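Local coordinates for protein trehalose monomycolate exporter MmpL3 (Mycobacterium tuberculosis, PDB 7NVH) that probably exports trehalose monomycolate, a mycolic acid carrier, across the inner membrane of Mycobacterium tuberculosis as a transporter of the RND permease clan, at residues A[212-223]-A[316-325]; A[247-258]-A[670-681]. All coordinates share one frame; numbering follows the deposited sequence.

Interaction 1. Residues A[212-223]-A[316-325]; sequences VGGLCIAGALGI and ASVMLSAILS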
# COMPACT_ATOMS: atom_id res chain seq x y z
N VAL A 212 -17.76 -11.68 10.29
CA VAL A 212 -16.45 -11.49 10.89
C VAL A 212 -15.64 -10.48 10.09
O VAL A 212 -14.96 -9.62 10.66
CB VAL A 212 -15.72 -12.84 11.01
CG1 VAL A 212 -14.29 -12.62 11.47
CG2 VAL A 212 -16.45 -13.75 11.98
N GLY A 213 -15.69 -10.56 8.76
CA GLY A 213 -14.97 -9.60 7.94
C GLY A 213 -15.48 -8.18 8.12
O GLY A 213 -14.69 -7.24 8.21
N GLY A 214 -16.80 -8.01 8.18
CA GLY A 214 -17.36 -6.69 8.39
C GLY A 214 -16.99 -6.12 9.74
O GLY A 214 -16.65 -4.94 9.86
N LEU A 215 -17.05 -6.95 10.78
CA LEU A 215 -16.64 -6.50 12.11
C LEU A 215 -15.16 -6.13 12.12
O LEU A 215 -14.76 -5.16 12.77
CB LEU A 215 -16.93 -7.58 13.14
CG LEU A 215 -18.39 -7.75 13.56
CD1 LEU A 215 -18.52 -8.83 14.61
CD2 LEU A 215 -18.96 -6.44 14.06
N CYS A 216 -14.34 -6.90 11.41
CA CYS A 216 -12.91 -6.61 11.35
C CYS A 216 -12.65 -5.28 10.67
O CYS A 216 -11.85 -4.47 11.15
CB CYS A 216 -12.18 -7.73 10.62
SG CYS A 216 -10.43 -7.40 10.34
N ILE A 217 -13.32 -5.01 9.54
CA ILE A 217 -13.09 -3.75 8.86
C ILE A 217 -13.69 -2.57 9.60
O ILE A 217 -13.21 -1.45 9.45
CB ILE A 217 -13.59 -3.78 7.40
CG1 ILE A 217 -15.11 -3.60 7.33
CG2 ILE A 217 -13.13 -5.04 6.69
CD1 ILE A 217 -15.66 -3.63 5.93
N ALA A 218 -14.73 -2.79 10.41
CA ALA A 218 -15.23 -1.70 11.24
C ALA A 218 -14.27 -1.38 12.38
O ALA A 218 -13.90 -0.22 12.59
CB ALA A 218 -16.61 -2.04 11.79
N GLY A 219 -13.83 -2.41 13.11
CA GLY A 219 -12.92 -2.19 14.22
C GLY A 219 -11.55 -1.71 13.80
O GLY A 219 -10.93 -0.92 14.52
N ALA A 220 -11.05 -2.16 12.65
CA ALA A 220 -9.76 -1.69 12.17
C ALA A 220 -9.82 -0.23 11.77
O ALA A 220 -8.88 0.53 12.02
CB ALA A 220 -9.29 -2.55 11.01
N LEU A 221 -10.92 0.19 11.14
CA LEU A 221 -11.10 1.61 10.85
C LEU A 221 -11.20 2.43 12.12
O LEU A 221 -10.65 3.53 12.21
CB LEU A 221 -12.33 1.82 9.97
CG LEU A 221 -12.18 1.40 8.51
CD1 LEU A 221 -13.38 1.87 7.69
CD2 LEU A 221 -10.89 1.94 7.93
N GLY A 222 -11.89 1.90 13.14
CA GLY A 222 -11.91 2.58 14.42
C GLY A 222 -10.54 2.72 15.04
O GLY A 222 -10.18 3.78 15.57
N ILE A 223 -9.74 1.65 14.99
CA ILE A 223 -8.38 1.70 15.53
C ILE A 223 -7.53 2.70 14.77
O ILE A 223 -6.76 3.46 15.37
CB ILE A 223 -7.75 0.29 15.51
CG1 ILE A 223 -8.33 -0.57 16.64
CG2 ILE A 223 -6.25 0.38 15.65
CD1 ILE A 223 -8.09 -2.05 16.45
N ALA A 316 -3.12 -3.87 12.90
CA ALA A 316 -4.41 -3.76 13.56
C ALA A 316 -5.45 -4.64 12.89
O ALA A 316 -6.20 -5.36 13.57
CB ALA A 316 -4.87 -2.30 13.57
N SER A 317 -5.50 -4.63 11.56
CA SER A 317 -6.51 -5.43 10.86
C SER A 317 -6.29 -6.92 11.09
O SER A 317 -7.25 -7.65 11.36
CB SER A 317 -6.49 -5.10 9.37
OG SER A 317 -5.37 -5.68 8.74
N VAL A 318 -5.04 -7.39 11.01
CA VAL A 318 -4.81 -8.83 11.16
C VAL A 318 -5.05 -9.27 12.60
O VAL A 318 -5.64 -10.33 12.84
CB VAL A 318 -3.40 -9.21 10.67
CG1 VAL A 318 -3.20 -8.76 9.26
CG2 VAL A 318 -2.32 -8.63 11.56
N MET A 319 -4.61 -8.47 13.58
CA MET A 319 -4.84 -8.84 14.97
C MET A 319 -6.32 -8.84 15.30
O MET A 319 -6.81 -9.74 15.99
CB MET A 319 -4.07 -7.91 15.90
CG MET A 319 -2.59 -8.24 16.01
SD MET A 319 -2.20 -9.96 15.65
CE MET A 319 -2.84 -10.80 17.09
N LEU A 320 -7.07 -7.86 14.79
CA LEU A 320 -8.51 -7.84 15.04
C LEU A 320 -9.20 -9.01 14.36
O LEU A 320 -10.12 -9.60 14.92
CB LEU A 320 -9.11 -6.52 14.59
CG LEU A 320 -10.51 -6.34 15.18
CD1 LEU A 320 -10.45 -6.40 16.70
CD2 LEU A 320 -11.08 -5.03 14.72
N SER A 321 -8.77 -9.35 13.14
CA SER A 321 -9.36 -10.49 12.45
C SER A 321 -9.12 -11.78 13.22
O SER A 321 -10.04 -12.60 13.39
CB SER A 321 -8.81 -10.60 11.04
OG SER A 321 -7.43 -10.94 11.06
N ALA A 322 -7.90 -11.98 13.71
CA ALA A 322 -7.61 -13.18 14.49
C ALA A 322 -8.39 -13.21 15.79
O ALA A 322 -8.95 -14.25 16.17
CB ALA A 322 -6.12 -13.28 14.78
N ILE A 323 -8.44 -12.08 16.50
CA ILE A 323 -9.15 -12.04 17.77
C ILE A 323 -10.64 -12.31 17.56
O ILE A 323 -11.26 -13.06 18.32
CB ILE A 323 -8.91 -10.69 18.48
CG1 ILE A 323 -7.47 -10.63 18.99
CG2 ILE A 323 -9.86 -10.53 19.64
CD1 ILE A 323 -6.98 -9.22 19.24
N LEU A 324 -11.22 -11.72 16.51
CA LEU A 324 -12.60 -12.02 16.16
C LEU A 324 -12.78 -13.50 15.87
O LEU A 324 -13.67 -14.15 16.43
CB LEU A 324 -13.03 -11.18 14.96
CG LEU A 324 -13.39 -9.72 15.18
CD1 LEU A 324 -13.70 -9.08 13.85
CD2 LEU A 324 -14.58 -9.61 16.10
N SER A 325 -11.91 -14.06 15.03
CA SER A 325 -12.08 -15.44 14.59
C SER A 325 -11.94 -16.42 15.75
O SER A 325 -12.51 -17.52 15.69
CB SER A 325 -11.07 -15.76 13.50
OG SER A 325 -11.25 -14.91 12.38

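Interaction 2. Residues A[247-258]-A[670-681]; sequences GIAIDYGLFIVS and TGRIITAAALIV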
# COMPACT_ATOMS: atom_id res chain seq x y z
N GLY A 247 -10.03 -10.08 2.91
CA GLY A 247 -9.41 -11.27 2.37
C GLY A 247 -9.03 -12.27 3.44
O GLY A 247 -9.55 -13.38 3.47
N ILE A 248 -8.20 -11.85 4.39
CA ILE A 248 -7.74 -12.82 5.38
C ILE A 248 -8.71 -12.90 6.55
O ILE A 248 -8.83 -13.95 7.18
CB ILE A 248 -6.32 -12.50 5.87
CG1 ILE A 248 -6.33 -11.27 6.77
CG2 ILE A 248 -5.40 -12.26 4.69
CD1 ILE A 248 -5.10 -11.14 7.59
N ALA A 249 -9.42 -11.81 6.86
CA ALA A 249 -10.46 -11.90 7.87
C ALA A 249 -11.59 -12.81 7.44
O ALA A 249 -12.33 -13.32 8.29
CB ALA A 249 -11.01 -10.51 8.20
N ILE A 250 -11.74 -13.03 6.14
CA ILE A 250 -12.72 -14.00 5.65
C ILE A 250 -12.09 -15.38 5.46
O ILE A 250 -12.77 -16.39 5.64
CB ILE A 250 -13.36 -13.48 4.36
CG1 ILE A 250 -14.18 -12.23 4.65
CG2 ILE A 250 -14.27 -14.54 3.75
CD1 ILE A 250 -15.10 -11.82 3.53
N ASP A 251 -10.79 -15.44 5.14
CA ASP A 251 -10.11 -16.74 5.13
C ASP A 251 -10.13 -17.39 6.50
O ASP A 251 -10.35 -18.60 6.62
CB ASP A 251 -8.66 -16.58 4.67
CG ASP A 251 -8.55 -16.16 3.23
OD1 ASP A 251 -9.57 -16.20 2.51
OD2 ASP A 251 -7.42 -15.82 2.81
N TYR A 252 -9.88 -16.61 7.55
CA TYR A 252 -9.86 -17.17 8.90
C TYR A 252 -11.23 -17.71 9.28
O TYR A 252 -11.35 -18.81 9.84
CB TYR A 252 -9.42 -16.10 9.90
CG TYR A 252 -7.99 -15.63 9.70
CD1 TYR A 252 -7.12 -16.30 8.86
CD2 TYR A 252 -7.52 -14.50 10.36
CE1 TYR A 252 -5.83 -15.88 8.68
CE2 TYR A 252 -6.23 -14.07 10.19
CZ TYR A 252 -5.39 -14.76 9.35
OH TYR A 252 -4.09 -14.33 9.17
N GLY A 253 -12.29 -16.96 8.95
CA GLY A 253 -13.63 -17.46 9.18
C GLY A 253 -13.93 -18.70 8.37
O GLY A 253 -14.57 -19.63 8.87
N LEU A 254 -13.48 -18.73 7.12
CA LEU A 254 -13.63 -19.93 6.30
C LEU A 254 -13.03 -21.14 6.98
O LEU A 254 -13.69 -22.17 7.15
CB LEU A 254 -12.97 -19.71 4.94
CG LEU A 254 -13.38 -20.61 3.78
CD1 LEU A 254 -14.83 -20.45 3.44
CD2 LEU A 254 -12.51 -20.32 2.58
N PHE A 255 -11.77 -21.03 7.40
CA PHE A 255 -11.09 -22.18 8.00
C PHE A 255 -11.77 -22.61 9.29
O PHE A 255 -11.99 -23.80 9.51
CB PHE A 255 -9.62 -21.86 8.24
CG PHE A 255 -8.77 -22.01 7.01
CD1 PHE A 255 -8.17 -23.22 6.72
CD2 PHE A 255 -8.58 -20.95 6.14
CE1 PHE A 255 -7.39 -23.37 5.59
CE2 PHE A 255 -7.80 -21.09 5.01
CZ PHE A 255 -7.21 -22.30 4.73
N ILE A 256 -12.13 -21.65 10.15
CA ILE A 256 -12.69 -22.03 11.44
C ILE A 256 -14.09 -22.61 11.29
O ILE A 256 -14.43 -23.60 11.94
CB ILE A 256 -12.66 -20.82 12.40
CG1 ILE A 256 -11.21 -20.55 12.80
CG2 ILE A 256 -13.50 -21.09 13.63
CD1 ILE A 256 -11.02 -19.31 13.61
N VAL A 257 -14.92 -22.02 10.43
CA VAL A 257 -16.26 -22.54 10.21
C VAL A 257 -16.20 -23.92 9.57
O VAL A 257 -16.95 -24.83 9.94
CB VAL A 257 -17.09 -21.56 9.36
CG1 VAL A 257 -18.35 -22.23 8.86
CG2 VAL A 257 -17.43 -20.33 10.17
N SER A 258 -15.29 -24.11 8.60
CA SER A 258 -15.15 -25.42 7.98
C SER A 258 -14.69 -26.46 8.99
O SER A 258 -15.17 -27.60 8.98
CB SER A 258 -14.18 -25.34 6.81
OG SER A 258 -12.84 -25.29 7.27
N THR A 670 -7.71 -30.04 3.38
CA THR A 670 -7.74 -28.59 3.28
C THR A 670 -7.75 -28.09 1.84
O THR A 670 -7.67 -26.88 1.62
CB THR A 670 -6.55 -27.98 4.02
OG1 THR A 670 -6.74 -26.57 4.15
CG2 THR A 670 -5.28 -28.22 3.23
N GLY A 671 -7.83 -28.98 0.86
CA GLY A 671 -7.74 -28.55 -0.53
C GLY A 671 -8.86 -27.61 -0.93
O GLY A 671 -8.63 -26.52 -1.45
N ARG A 672 -10.10 -28.02 -0.66
CA ARG A 672 -11.25 -27.18 -1.01
C ARG A 672 -11.24 -25.88 -0.24
O ARG A 672 -11.55 -24.81 -0.79
CB ARG A 672 -12.55 -27.94 -0.77
CG ARG A 672 -13.76 -27.26 -1.37
CD ARG A 672 -15.05 -27.76 -0.75
NE ARG A 672 -16.15 -27.74 -1.71
CZ ARG A 672 -17.43 -27.77 -1.37
NH1 ARG A 672 -17.78 -27.83 -0.09
NH2 ARG A 672 -18.37 -27.74 -2.31
N ILE A 673 -10.89 -25.93 1.05
CA ILE A 673 -10.90 -24.73 1.87
C ILE A 673 -9.85 -23.74 1.39
O ILE A 673 -10.12 -22.53 1.30
CB ILE A 673 -10.70 -25.10 3.35
CG1 ILE A 673 -11.78 -26.07 3.80
CG2 ILE A 673 -10.72 -23.86 4.21
CD1 ILE A 673 -13.18 -25.66 3.39
N ILE A 674 -8.65 -24.22 1.06
CA ILE A 674 -7.61 -23.32 0.59
C ILE A 674 -7.96 -22.77 -0.78
O ILE A 674 -7.70 -21.59 -1.08
CB ILE A 674 -6.24 -24.03 0.59
CG1 ILE A 674 -5.75 -24.21 2.02
CG2 ILE A 674 -5.23 -23.23 -0.20
CD1 ILE A 674 -4.36 -24.79 2.12
N THR A 675 -8.57 -23.59 -1.64
CA THR A 675 -9.01 -23.09 -2.94
C THR A 675 -10.04 -21.98 -2.78
O THR A 675 -9.97 -20.95 -3.45
CB THR A 675 -9.58 -24.23 -3.78
OG1 THR A 675 -8.52 -25.12 -4.16
CG2 THR A 675 -10.25 -23.70 -5.03
N ALA A 676 -11.01 -22.18 -1.88
CA ALA A 676 -12.03 -21.17 -1.65
C ALA A 676 -11.43 -19.89 -1.07
O ALA A 676 -11.82 -18.79 -1.45
CB ALA A 676 -13.12 -21.71 -0.74
N ALA A 677 -10.48 -20.03 -0.14
CA ALA A 677 -9.84 -18.85 0.44
C ALA A 677 -9.05 -18.09 -0.61
O ALA A 677 -9.08 -16.85 -0.65
CB ALA A 677 -8.94 -19.26 1.60
N ALA A 678 -8.33 -18.81 -1.47
CA ALA A 678 -7.60 -18.16 -2.55
C ALA A 678 -8.54 -17.44 -3.49
O ALA A 678 -8.26 -16.32 -3.92
CB ALA A 678 -6.76 -19.19 -3.30
N LEU A 679 -9.67 -18.06 -3.83
CA LEU A 679 -10.64 -17.40 -4.69
C LEU A 679 -11.21 -16.15 -4.03
O LEU A 679 -11.41 -15.13 -4.69
CB LEU A 679 -11.77 -18.36 -5.06
CG LEU A 679 -11.41 -19.49 -6.02
CD1 LEU A 679 -12.58 -20.45 -6.18
CD2 LEU A 679 -11.00 -18.93 -7.36
N ILE A 680 -11.47 -16.22 -2.72
CA ILE A 680 -12.04 -15.08 -2.01
C ILE A 680 -11.07 -13.90 -2.04
O ILE A 680 -11.44 -12.77 -2.36
CB ILE A 680 -12.41 -15.48 -0.58
CG1 ILE A 680 -13.77 -16.16 -0.56
CG2 ILE A 680 -12.41 -14.26 0.34
CD1 ILE A 680 -14.18 -16.67 0.80
N VAL A 681 -9.80 -14.16 -1.71
CA VAL A 681 -8.83 -13.06 -1.72
C VAL A 681 -8.56 -12.59 -3.13
O VAL A 681 -8.31 -11.40 -3.35
CB VAL A 681 -7.54 -13.47 -1.00
CG1 VAL A 681 -6.67 -12.25 -0.78
CG2 VAL A 681 -7.86 -14.10 0.32

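Interaction 1. Residues A[212-223]-A[316-325]
L324 of helix 305-336 lies against the backbone of helix 203-227. Its CB meets CG1 of V212 at 4.0 Å, the two side chains sliding past each other in opposite directions. CG then turns anti to the carbonyl carbon (chi1 -78°), and the extended second torsion carries CD1 across to the opposite helix. There CD1 lies 3.3 Å from the backbone N of C216, close to V212 O, and also reaches the CB atoms of L215 and C216. One helical turn earlier, CD2 of L320 comes over the bare CA of G219 at 3.4 Å. C216 answers from the other helix: its SG, anti to the backbone N (chi1 174°), ends 3.3 Å from S317 O and against S321 CB. A220 CB rests on S317, and I223 CG2 touches A316 CB. The serines keep their hydroxyls within their own helix, S321 OG donating to V318 O and S317 OG bonding to T314 O. The axes approach to 8.9 Å at 138°, a roughly antiparallel transmembrane helix pair in which G219 leaves room for L320 and small A220, A316 and S317 meet alongside, within the N-terminal half of an RND-type bundle.

Interaction 2. Residues A[247-258]-A[670-681]
I673 and F255 make the aromatic part of the contact: CG2 of I673 sits over the centre of the F255 ring, 3.6 Å from its centroid and 12° off the normal, a CH-pi contact. At the ring edge, CZ meets I674 CG1 and CE1 meets T670 OG1, each at 3.6 Å; the ring also stacks with F644 of helix 624-654.

Apolar packing is led by L254, a knob set among I673, A676, A677 and I680. Its CG stands anti to the backbone N (chi1 -161°), sending CD2 to within 3.7 Å of A676 CB. The side chains of I250 and I680 cross at about a right angle, I250 CG2 touching I680 CD1, and S258 CB meets I673 CD1 near the N-terminal end of helix 671-689.

Polar groups are few. The carboxylate of D251 lies against the methyls of A677 and V681, and its OD2 is hydrogen-bonded to Y641 OH; the neighbouring Y252 OH bonds D640. S258 OG turns back to F255 O at 2.8 Å, reaching it from above the carbonyl plane.

The helices run nearly antiparallel, at 160°, and join the two homologous halves of the transporter. Paired Asp-Tyr links between central transmembrane helices are the hallmark of the MmpL3 membrane core, where they probably serve proton relay.

How the interactions relate
Both contacts are buried in the membrane bundle, their centres about 16 Å apart, but they join different parts. Interaction 1 pairs two helices of the N-terminal half; interaction 2 brings a helix of that half against one of the C-terminal half. They touch through the face of helix 305-336 turned to helix 248-265: V318 meets I248, while S321 and S325 lie on Y252. Chemistry follows place. In interaction 1, which has no charged group, leucine and cysteine side chains lie on the facing backbone. Interaction 2 adds an aromatic ring and, beside its apolar packing, the carboxylate of D251, which bonds to Y641 of helix 624-654 at the interface between the halves.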